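Local coordinates for ferric vibriobactin ABC transporter, periplasmic ferric vibriobactin-binding protein (Vibrio cholerae, PDB 3R5T), which binds the iron-loaded siderophore ferric vibriobactin in the periplasm and probably hands it to an ABC transporter for iron import, at residues 34-39 / 128-133; 122-127 / 145-150; 166-171 / 177-182. One frame throughout, in Å; residues are numbered along the deposited sequence. Where two conformers were deposited one is given.

In the fold
Interactions 1 and 2 share helix 123-134 and meet at T36, whose CG2 lies 3.5 Å from A127 CA. Interaction 1 is a buried, wholly apolar contact with helix 31-39 of the N-terminal lobe; interaction 2, only partly buried, joins the shared helix to the long helix 137-155 through an aromatic pair and a more peripheral amide-carboxylate bond. That long helix leads into strand 165-169 of the other lobe and so to interaction 3, a buried hairpin held mainly by backbone hydrogen bonds. Its centre is about 25 Å from that of interaction 1, and among the three contacts it alone carries residues that bind the siderophore.

Interaction 1 of 3, residues 34-39 / 128-133; sequences TGTLLA and QQLGLA. With MOH (methanol), chain D.
L130 meets T36 and L37 through a single methyl group, CD1. From CB, which points from helix 123-134 toward helix 31-39, the side chain runs outward with CG anti to the carbonyl carbon and beside the backbone N (chi1 -65°). CB and CG serve as the stalk, and chi2 of 172° extends CD1 away from CA, so this methyl leads. There L130 CD1 lies 4.0 Å from T36 CG2 and also 4.0 Å from L37 CD2, with L37 CG close behind at 4.1 Å from the same methyl. The leucine therefore fits between the ends of two consecutive side chains, crossing each at about a right angle. T36 takes part with its methyl and not its hydroxyl, because CG2 is the branch anti to the backbone N while OG1 sits beside that N.

Both helices belong to the N-terminal lobe of this periplasmic binding protein, a Rossmann-like domain built round a parallel five-stranded sheet. Helix 31-39 comes soon after the middle strand 26-28, helix 123-134 after 113-116, one of the two edge strands. Between 34-39 and 128-133 the nearest CA atoms are those of L37 and L130, 7.3 Å apart, and no hydrogen bond crosses between the two segments. The helices come closer at T36 and A127; T36 also touches L126, one turn before L130.

Next to L130, Q129 holds a methanol, probably from the crystallisation liquor. The methanol O donates to Q129 OE1 at 2.7 Å and receives a weak, bent bond from Q129 NE2, while D117 N is a further partner; Q129 OE1 is also bonded to Q121 NE2.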
loop_
_atom_site.group_PDB
_atom_site.type_symbol
_atom_site.label_atom_id
_atom_site.label_comp_id
_atom_site.label_asym_id
_atom_site.label_seq_id
_atom_site.Cartn_x
_atom_site.Cartn_y
_atom_site.Cartn_z
ATOM N N THR A 34 6.290 3.747 -5.778
ATOM C CA THR A 34 7.751 3.612 -5.712
ATOM C C THR A 34 8.217 2.418 -4.864
ATOM O O THR A 34 9.192 1.737 -5.202
ATOM C CB THR A 34 8.357 4.938 -5.258
ATOM O OG1 THR A 34 8.003 5.924 -6.226
ATOM C CG2 THR A 34 9.866 4.860 -5.159
ATOM N N GLY A 35 7.514 2.156 -3.768
ATOM C CA GLY A 35 7.839 1.008 -2.947
ATOM C C GLY A 35 7.822 -0.314 -3.717
ATOM O O GLY A 35 8.683 -1.166 -3.514
ATOM N N THR A 36 6.860 -0.466 -4.623
ATOM C CA THR A 36 6.756 -1.696 -5.387
ATOM C C THR A 36 7.784 -1.751 -6.514
ATOM O O THR A 36 8.322 -2.825 -6.819
ATOM C CB THR A 36 5.300 -1.930 -5.832
ATOM O OG1 THR A 36 4.507 -2.131 -4.651
ATOM C CG2 THR A 36 5.185 -3.178 -6.719
ATOM N N LEU A 37 8.091 -0.597 -7.105
ATOM C CA LEU A 37 9.200 -0.540 -8.054
ATOM C C LEU A 37 10.494 -1.002 -7.366
ATOM O O LEU A 37 11.254 -1.812 -7.916
ATOM C CB LEU A 37 9.361 0.859 -8.660
ATOM C CG LEU A 37 8.249 1.252 -9.640
ATOM C CD1 LEU A 37 8.243 2.745 -9.852
ATOM C CD2 LEU A 37 8.400 0.548 -10.968
ATOM N N LEU A 38 10.749 -0.499 -6.162
ATOM C CA LEU A 38 11.927 -0.960 -5.417
ATOM C C LEU A 38 11.876 -2.462 -5.081
ATOM O O LEU A 38 12.902 -3.155 -5.109
ATOM C CB LEU A 38 12.093 -0.120 -4.144
ATOM C CG LEU A 38 12.452 1.352 -4.394
ATOM C CD1 LEU A 38 12.264 2.194 -3.147
ATOM C CD2 LEU A 38 13.872 1.481 -4.929
ATOM N N ALA A 39 10.676 -2.947 -4.773
ATOM C CA ALA A 39 10.471 -4.337 -4.390
ATOM C C ALA A 39 10.935 -5.304 -5.478
ATOM O O ALA A 39 11.503 -6.347 -5.176
ATOM C CB ALA A 39 8.987 -4.571 -4.072
ATOM N N GLN A 128 3.290 -7.419 -10.354
ATOM C CA GLN A 128 3.141 -8.141 -11.612
ATOM C C GLN A 128 2.847 -7.190 -12.769
ATOM O O GLN A 128 3.415 -7.318 -13.860
ATOM C CB GLN A 128 2.042 -9.190 -11.486
ATOM C CG GLN A 128 2.370 -10.288 -10.511
ATOM C CD GLN A 128 1.361 -11.406 -10.560
ATOM O OE1 GLN A 128 0.599 -11.611 -9.614
ATOM N NE2 GLN A 128 1.333 -12.128 -11.680
ATOM N N GLN A 129 1.962 -6.228 -12.521
ATOM C CA GLN A 129 1.590 -5.276 -13.545
ATOM C C GLN A 129 2.830 -4.485 -13.971
ATOM O O GLN A 129 3.087 -4.295 -15.169
ATOM C CB GLN A 129 0.513 -4.354 -13.000
ATOM C CG GLN A 129 0.057 -3.319 -13.985
ATOM C CD GLN A 129 -1.183 -2.624 -13.506
ATOM O OE1 GLN A 129 -1.326 -2.329 -12.315
ATOM N NE2 GLN A 129 -2.093 -2.350 -14.432
ATOM N N LEU A 130 3.603 -4.031 -12.990
ATOM C CA LEU A 130 4.821 -3.268 -13.258
ATOM C C LEU A 130 5.915 -4.142 -13.861
ATOM O O LEU A 130 6.713 -3.661 -14.669
ATOM C CB LEU A 130 5.319 -2.584 -11.987
ATOM C CG LEU A 130 4.350 -1.525 -11.461
ATOM C CD1 LEU A 130 4.807 -1.009 -10.092
ATOM C CD2 LEU A 130 4.158 -0.393 -12.477
ATOM N N GLY A 131 5.937 -5.430 -13.500
ATOM C CA GLY A 131 6.872 -6.367 -14.109
ATOM C C GLY A 131 6.659 -6.430 -15.607
ATOM O O GLY A 131 7.617 -6.446 -16.377
ATOM N N LEU A 132 5.400 -6.469 -16.028
ATOM C CA LEU A 132 5.071 -6.525 -17.455
ATOM C C LEU A 132 5.425 -5.223 -18.183
ATOM O O LEU A 132 5.759 -5.252 -19.364
ATOM C CB LEU A 132 3.590 -6.893 -17.656
ATOM C CG LEU A 132 3.227 -8.301 -17.166
ATOM C CD1 LEU A 132 1.731 -8.444 -16.864
ATOM C CD2 LEU A 132 3.659 -9.347 -18.184
ATOM N N ALA A 133 5.384 -4.094 -17.483
ATOM C CA ALA A 133 5.751 -2.827 -18.097
ATOM C C ALA A 133 7.266 -2.676 -18.244
ATOM O O ALA A 133 7.743 -1.952 -19.117
ATOM C CB ALA A 133 5.181 -1.637 -17.296
HETATM C C MOH D . -4.751 -0.567 -13.044
HETATM O O MOH D . -3.626 -0.864 -12.221
#

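Interaction 2 of 3, residues 122-127 / 145-150; sequences TWQSLA and HNFEQW
The indole of W123 points its edge at one face of the F147 ring, a T-shaped pair with planes at 80°. The leading atom is W123 CZ2, 3.6 Å from F147 CG and thus over the rim of the phenyl nearest its own CB. W123 adopts the rotamer with CG between the backbone N and the carbonyl carbon (chi1 75°), which turns the indole across the gap. In F147 a trans first torsion sends the ring toward helix 123-134, where one face meets the indole. W123 NE1 is buried here without a polar partner, 3.8 Å from F147 CE2.

These helices, 123-134 and 137-155, form an antiparallel helical hairpin; the second is the long helix that leads to the C-terminal lobe, as in other siderophore-binding proteins of this family. Locally their axes stay 11.8 Å apart, a gap spanned by large side chains. L272 of helix 272-286 touches both aromatic side chains.

Beside the aromatic pair, Q124 and E148 reach for each other from opposite directions, each chain bent at chi2. The bend brings Q124 OE1 over the rim of one indole face of W123, 3.2 Å above the plane. Q124 NE2 donates to E148 OE1 at 2.9 Å, nearly straight at 172°; the bond lies in the amide plane but meets the carboxylate from above its own. T122 OG1 N-caps the first helix, accepting from S125 N at 2.9 Å.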
loop_
_atom_site.group_PDB
_atom_site.type_symbol
_atom_site.label_atom_id
_atom_site.label_comp_id
_atom_site.label_asym_id
_atom_site.label_seq_id
_atom_site.Cartn_x
_atom_site.Cartn_y
_atom_site.Cartn_z
ATOM N N THR A 122 -3.563 -6.175 -4.582
ATOM C CA THR A 122 -2.489 -6.495 -3.659
ATOM C C THR A 122 -1.199 -5.833 -4.134
ATOM O O THR A 122 -1.086 -5.462 -5.302
ATOM C CB THR A 122 -2.252 -7.994 -3.605
ATOM O OG1 THR A 122 -1.970 -8.466 -4.923
ATOM C CG2 THR A 122 -3.487 -8.718 -3.108
ATOM N N TRP A 123 -0.203 -5.729 -3.266
ATOM C CA TRP A 123 1.090 -5.271 -3.755
ATOM C C TRP A 123 1.633 -6.250 -4.815
ATOM O O TRP A 123 2.285 -5.826 -5.768
ATOM C CB TRP A 123 2.102 -4.996 -2.622
ATOM C CG TRP A 123 2.707 -6.203 -1.975
ATOM C CD1 TRP A 123 2.359 -6.758 -0.767
ATOM C CD2 TRP A 123 3.792 -6.978 -2.473
ATOM N NE1 TRP A 123 3.165 -7.833 -0.494
ATOM C CE2 TRP A 123 4.046 -8.002 -1.531
ATOM C CE3 TRP A 123 4.566 -6.930 -3.646
ATOM C CZ2 TRP A 123 5.060 -8.948 -1.715
ATOM C CZ3 TRP A 123 5.561 -7.875 -3.828
ATOM C CH2 TRP A 123 5.796 -8.876 -2.875
ATOM N N GLN A 124 1.360 -7.542 -4.652
ATOM C CA GLN A 124 1.828 -8.525 -5.608
ATOM C C GLN A 124 1.251 -8.282 -6.991
ATOM O O GLN A 124 1.981 -8.380 -7.994
ATOM C CB GLN A 124 1.472 -9.932 -5.136
ATOM C CG GLN A 124 2.218 -10.371 -3.874
ATOM C CD GLN A 124 1.429 -10.165 -2.593
ATOM O OE1 GLN A 124 0.737 -9.148 -2.393
ATOM N NE2 GLN A 124 1.550 -11.130 -1.699
ATOM N N SER A 125 -0.039 -7.987 -7.064
ATOM C CA SER A 125 -0.690 -7.728 -8.343
ATOM C C SER A 125 -0.104 -6.476 -8.999
ATOM O O SER A 125 0.125 -6.431 -10.211
ATOM C CB SER A 125 -2.196 -7.585 -8.137
ATOM O OG SER A 125 -2.860 -7.290 -9.352
ATOM N N LEU A 126 0.139 -5.449 -8.194
ATOM C CA LEU A 126 0.764 -4.247 -8.711
ATOM C C LEU A 126 2.185 -4.577 -9.194
ATOM O O LEU A 126 2.603 -4.115 -10.249
ATOM C CB LEU A 126 0.793 -3.191 -7.621
ATOM C CG LEU A 126 1.424 -1.854 -8.013
ATOM C CD1 LEU A 126 0.582 -1.168 -9.081
ATOM C CD2 LEU A 126 1.611 -0.937 -6.794
ATOM N N ALA A 127 2.923 -5.371 -8.424
ATOM C CA ALA A 127 4.274 -5.771 -8.852
ATOM C C ALA A 127 4.248 -6.508 -10.194
ATOM O O ALA A 127 5.100 -6.303 -11.058
ATOM C CB ALA A 127 4.935 -6.624 -7.796
ATOM N N HIS A 145 6.684 -15.045 -5.342
ATOM C CA HIS A 145 6.685 -16.427 -4.919
ATOM C C HIS A 145 7.371 -16.608 -3.560
ATOM O O HIS A 145 6.886 -17.356 -2.691
ATOM C CB HIS A 145 7.367 -17.295 -5.974
ATOM C CG HIS A 145 7.689 -18.665 -5.486
ATOM N ND1 HIS A 145 6.749 -19.673 -5.447
ATOM C CD2 HIS A 145 8.823 -19.183 -4.961
ATOM C CE1 HIS A 145 7.303 -20.766 -4.952
ATOM N NE2 HIS A 145 8.562 -20.495 -4.652
ATOM N N ASN A 146 8.499 -15.924 -3.363
ATOM C CA ASN A 146 9.208 -16.058 -2.094
ATOM C C ASN A 146 8.370 -15.526 -0.939
ATOM O O ASN A 146 8.369 -16.101 0.155
ATOM C CB ASN A 146 10.545 -15.321 -2.124
ATOM C CG ASN A 146 11.577 -16.001 -2.998
ATOM O OD1 ASN A 146 11.450 -17.172 -3.344
ATOM N ND2 ASN A 146 12.616 -15.257 -3.352
ATOM N N PHE A 147 7.662 -14.424 -1.176
ATOM C CA PHE A 147 6.870 -13.813 -0.124
ATOM C C PHE A 147 5.714 -14.723 0.240
ATOM O O PHE A 147 5.369 -14.871 1.415
ATOM C CB PHE A 147 6.352 -12.453 -0.582
ATOM C CG PHE A 147 5.643 -11.688 0.498
ATOM C CD1 PHE A 147 6.357 -10.942 1.422
ATOM C CD2 PHE A 147 4.260 -11.717 0.582
ATOM C CE1 PHE A 147 5.688 -10.243 2.422
ATOM C CE2 PHE A 147 3.595 -11.017 1.569
ATOM C CZ PHE A 147 4.308 -10.287 2.480
ATOM N N GLU A 148 5.137 -15.366 -0.771
ATOM C CA GLU A 148 4.002 -16.248 -0.541
ATOM C C GLU A 148 4.419 -17.530 0.185
ATOM O O GLU A 148 3.664 -18.055 1.000
ATOM C CB GLU A 148 3.248 -16.518 -1.850
ATOM C CG GLU A 148 1.939 -15.710 -1.956
ATOM C CD GLU A 148 2.035 -14.352 -2.675
ATOM O OE1 GLU A 148 2.954 -13.516 -2.407
ATOM O OE2 GLU A 148 1.121 -14.094 -3.500
ATOM N N GLN A 149 5.617 -18.024 -0.094
ATOM C CA GLN A 149 6.164 -19.150 0.664
ATOM C C GLN A 149 6.283 -18.783 2.138
ATOM O O GLN A 149 5.995 -19.590 3.031
ATOM C CB GLN A 149 7.538 -19.554 0.122
ATOM C CG GLN A 149 7.507 -20.496 -1.076
ATOM C CD GLN A 149 8.840 -21.199 -1.289
ATOM O OE1 GLN A 149 9.879 -20.733 -0.815
ATOM N NE2 GLN A 149 8.818 -22.328 -2.005
ATOM N N TRP A 150 6.698 -17.553 2.401
ATOM C CA TRP A 150 6.825 -17.070 3.765
ATOM C C TRP A 150 5.472 -16.922 4.451
ATOM O O TRP A 150 5.315 -17.344 5.597
ATOM C CB TRP A 150 7.553 -15.728 3.761
ATOM C CG TRP A 150 7.840 -15.174 5.131
ATOM C CD1 TRP A 150 8.434 -15.818 6.174
ATOM C CD2 TRP A 150 7.573 -13.842 5.579
ATOM N NE1 TRP A 150 8.531 -14.971 7.262
ATOM C CE2 TRP A 150 8.013 -13.751 6.916
ATOM C CE3 TRP A 150 7.004 -12.720 4.978
ATOM C CZ2 TRP A 150 7.901 -12.575 7.664
ATOM C CZ3 TRP A 150 6.882 -11.549 5.727
ATOM C CH2 TRP A 150 7.330 -11.495 7.054
#

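Interaction 3 of 3, residues 166-171 / 177-182; sequences NIVSYH and NAVAKA. With VBN ((4S,5R)-N-{3-[(2,3-dihydroxybenzoyl)amino]propyl}-2-(2,3-dihydroxyphenyl)-N-[3-({[(4S,5R)-2-(2,3-dihydroxyphenyl)-5-met hyl-4,5-dihydro-1,3-oxazol-4-yl]carbonyl}amino)propyl]-5-methyl-4,5-dihydro-1,3-oxazole-4-carboxamide), chain B.
Strands 165-169 and 177-180 form a beta hairpin in the mixed sheet of the C-terminal lobe, and the end of this hairpin supplies S169 and H171 to the vibriobactin pocket. S169 and A178 are an antiparallel hydrogen-bonded pair: S169 N donates to A178 O at 2.8 Å, and A178 N returns a bond to S169 O at 3.1 Å, this one in the carbonyl plane. Further along, A180 N reaches I167 O at 2.8 Å, and the side chains of the same two residues pack with I167 CB 3.6 Å from A180 CB. Past that bond the strands part, and a water bridges them, accepting from I167 N and donating to A180 O. V168 and V179, the non-hydrogen-bonded pair between, turn their side chains to the face of the sheet away from S169 and A178.

The pairing stops at Y170, where N177 takes over with its side chain. N177 OD1 accepts from H171 N at 2.8 Å; the bond is straight at the hydrogen, although the donor sits well above the amide's carbonyl plane. N177 ND2 is bonded to G172 O, so one asparagine amide grips the backbone of the turn at two successive residues and probably helps to position H171.

Two side chains then converge on one ligand oxygen, OAC, the amide carbonyl of a dihydroxybenzoyl arm. A chi1 of -178° swings S169 OG toward the ligand, where it donates to OAC at 2.7 Å. H171 NE2 donates to OAC at 2.9 Å from the ring edge, with OAC in the imidazole plane, while the propyl carbon CAU of the ligand lies over one imidazole face, 3.6 Å from H171 CE1.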
loop_
_atom_site.group_PDB
_atom_site.type_symbol
_atom_site.label_atom_id
_atom_site.label_comp_id
_atom_site.label_asym_id
_atom_site.label_seq_id
_atom_site.Cartn_x
_atom_site.Cartn_y
_atom_site.Cartn_z
ATOM N N ASN A 166 -11.243 -6.058 11.780
ATOM C CA ASN A 166 -11.333 -4.947 10.837
ATOM C C ASN A 166 -10.024 -4.159 10.816
ATOM O O ASN A 166 -9.179 -4.329 11.688
ATOM C CB ASN A 166 -12.526 -4.016 11.136
ATOM C CG ASN A 166 -12.631 -3.648 12.585
ATOM O OD1 ASN A 166 -11.658 -3.209 13.203
ATOM N ND2 ASN A 166 -13.831 -3.823 13.153
ATOM N N ILE A 167 -9.856 -3.340 9.790
ATOM C CA ILE A 167 -8.679 -2.503 9.645
ATOM C C ILE A 167 -9.153 -1.077 9.492
ATOM O O ILE A 167 -9.925 -0.759 8.581
ATOM C CB ILE A 167 -7.844 -2.899 8.407
ATOM C CG1 ILE A 167 -7.440 -4.373 8.502
ATOM C CG2 ILE A 167 -6.614 -2.000 8.292
ATOM C CD1 ILE A 167 -6.837 -4.917 7.198
ATOM N N VAL A 168 -8.696 -0.202 10.380
ATOM C CA VAL A 168 -9.252 1.134 10.471
ATOM C C VAL A 168 -8.173 2.200 10.324
ATOM O O VAL A 168 -7.076 2.064 10.860
ATOM C CB VAL A 168 -9.932 1.329 11.851
ATOM C CG1 VAL A 168 -10.408 2.771 12.045
ATOM C CG2 VAL A 168 -11.083 0.341 12.041
ATOM N N SER A 169 -8.506 3.265 9.602
ATOM C CA SER A 169 -7.739 4.513 9.617
ATOM C C SER A 169 -8.494 5.494 10.504
ATOM O O SER A 169 -9.559 5.982 10.148
ATOM C CB SER A 169 -7.587 5.061 8.202
ATOM O OG SER A 169 -6.805 6.251 8.212
ATOM N N TYR A 170 -7.934 5.762 11.676
ATOM C CA TYR A 170 -8.634 6.512 12.722
ATOM C C TYR A 170 -8.164 7.942 12.852
ATOM O O TYR A 170 -6.962 8.204 12.922
ATOM C CB TYR A 170 -8.448 5.793 14.055
ATOM C CG TYR A 170 -9.092 6.452 15.252
ATOM C CD1 TYR A 170 -10.475 6.434 15.429
ATOM C CD2 TYR A 170 -8.316 7.041 16.250
ATOM C CE1 TYR A 170 -11.067 7.002 16.553
ATOM C CE2 TYR A 170 -8.905 7.619 17.382
ATOM C CZ TYR A 170 -10.273 7.611 17.520
ATOM O OH TYR A 170 -10.850 8.179 18.645
ATOM N N HIS A 171 -9.126 8.855 12.891
ATOM C CA HIS A 171 -8.837 10.274 13.084
ATOM C C HIS A 171 -9.688 10.924 14.159
ATOM O O HIS A 171 -9.633 12.130 14.319
ATOM C CB HIS A 171 -8.981 11.045 11.778
ATOM C CG HIS A 171 -8.035 10.585 10.721
ATOM N ND1 HIS A 171 -6.687 10.868 10.757
ATOM C CD2 HIS A 171 -8.232 9.823 9.622
ATOM C CE1 HIS A 171 -6.095 10.308 9.717
ATOM N NE2 HIS A 171 -7.011 9.669 9.013
ATOM N N ASN A 177 -13.655 9.117 9.087
ATOM C CA ASN A 177 -12.675 8.066 9.335
ATOM C C ASN A 177 -12.748 7.062 8.187
ATOM O O ASN A 177 -13.533 7.235 7.250
ATOM C CB ASN A 177 -12.978 7.362 10.665
ATOM C CG ASN A 177 -12.593 8.207 11.895
ATOM O OD1 ASN A 177 -11.710 7.811 12.663
ATOM N ND2 ASN A 177 -13.240 9.373 12.080
ATOM N N ALA A 178 -11.989 5.979 8.252
ATOM C CA ALA A 178 -12.041 5.035 7.132
ATOM C C ALA A 178 -11.796 3.601 7.553
ATOM O O ALA A 178 -11.120 3.344 8.553
ATOM C CB ALA A 178 -11.077 5.446 6.019
ATOM N N VAL A 179 -12.361 2.669 6.784
ATOM C CA VAL A 179 -12.258 1.252 7.102
ATOM C C VAL A 179 -11.879 0.454 5.849
ATOM O O VAL A 179 -12.488 0.614 4.790
ATOM C CB VAL A 179 -13.593 0.721 7.671
ATOM C CG1 VAL A 179 -13.484 -0.764 8.016
ATOM C CG2 VAL A 179 -14.040 1.535 8.898
ATOM N N ALA A 180 -10.900 -0.430 5.982
ATOM C CA ALA A 180 -10.416 -1.183 4.814
ATOM C C ALA A 180 -11.469 -2.070 4.157
ATOM O O ALA A 180 -12.264 -2.728 4.835
ATOM C CB ALA A 180 -9.161 -2.041 5.161
ATOM N N LYS A 181 -11.433 -2.101 2.827
ATOM C CA LYS A 181 -12.342 -2.913 2.021
ATOM C C LYS A 181 -11.635 -4.175 1.549
ATOM O O LYS A 181 -10.402 -4.249 1.559
ATOM C CB LYS A 181 -12.867 -2.094 0.832
ATOM C CG LYS A 181 -13.770 -0.936 1.263
ATOM C CD LYS A 181 -14.115 -0.002 0.113
ATOM C CE LYS A 181 -14.687 -0.758 -1.062
ATOM N NZ LYS A 181 -15.294 0.187 -2.037
ATOM N N ALA A 182 -12.426 -5.174 1.150
ATOM C CA ALA A 182 -11.903 -6.505 0.818
ATOM C C ALA A 182 -10.792 -6.528 -0.221
ATOM O O ALA A 182 -9.881 -7.332 -0.116
ATOM C CB ALA A 182 -13.053 -7.407 0.381
HETATM C C VBN B . -5.974 12.415 3.386
HETATM N N VBN B . -5.244 11.612 1.097
HETATM O O VBN B . -7.112 12.145 3.189
HETATM C CA VBN B . -4.955 12.439 2.255
HETATM C CB VBN B . -4.774 13.853 1.584
HETATM C CAB VBN B . 1.980 9.648 5.195
HETATM O OAC VBN B . -7.597 8.230 6.611
HETATM O OAD VBN B . -0.853 13.115 4.221
HETATM O OAF VBN B . -5.132 7.394 1.184
HETATM O OAG VBN B . -7.787 8.718 -2.451
HETATM O OAH VBN B . -3.700 9.298 -0.707
HETATM O OAI VBN B . -5.767 9.260 2.971
HETATM O OAJ VBN B . -6.477 9.667 -0.264
HETATM O OAK VBN B . -2.933 9.934 1.819
HETATM C CAL VBN B . -6.744 5.253 3.793
HETATM C CAM VBN B . -7.587 12.369 -3.167
HETATM C CAN VBN B . 0.003 9.231 -1.024
HETATM C CAO VBN B . -6.086 5.622 2.571
HETATM C CAP VBN B . -7.877 10.984 -3.329
HETATM C CAQ VBN B . -1.378 9.097 -1.386
HETATM C CAR VBN B . -7.097 6.256 4.768
HETATM C CAS VBN B . -6.935 12.834 -2.016
HETATM C CAT VBN B . 0.371 9.632 0.286
HETATM C CAU VBN B . -6.930 12.034 6.629
HETATM C CAV VBN B . -3.782 13.529 6.398
HETATM C CAW VBN B . -7.885 10.973 6.057
HETATM C CAX VBN B . -2.266 13.681 6.664
HETATM C CAY VBN B . -6.589 13.192 5.688
HETATM C CAZ VBN B . -4.162 13.326 4.921
HETATM N NBB VBN B . -7.303 9.984 5.153
HETATM N NBC VBN B . -1.557 12.440 6.355
HETATM N NBD VBN B . -1.122 10.172 3.692
HETATM O OBF VBN B . 1.091 10.373 2.947
HETATM C CBG VBN B . -7.235 8.595 5.548
HETATM C CBH VBN B . -0.896 12.261 5.059
HETATM C CBJ VBN B . -6.047 12.447 0.243
HETATM C CBK VBN B . -5.782 6.994 2.331
HETATM C CBL VBN B . -7.516 10.068 -2.325
HETATM C CBM VBN B . -2.347 9.367 -0.422
HETATM C CBN VBN B . -6.120 7.948 3.246
HETATM C CBO VBN B . -6.897 10.524 -1.234
HETATM C CBP VBN B . -1.984 9.754 0.840
HETATM C CBQ VBN B . -6.804 7.557 4.519
HETATM C CBR VBN B . -6.573 11.951 -1.081
HETATM C CBS VBN B . -0.572 9.869 1.215
HETATM C CBU VBN B . 1.155 10.654 4.411
HETATM C CBW VBN B . -0.254 10.407 2.581
HETATM C CBX VBN B . -0.400 10.848 4.779
HETATM N NBY VBN B . -5.552 12.926 4.686
HETATM O OG1 VBN B . -5.687 13.802 0.402
HETATM C CG2 VBN B . -3.363 14.383 1.384
HETATM O O HOH W 1 -11.855 -3.869 7.536
#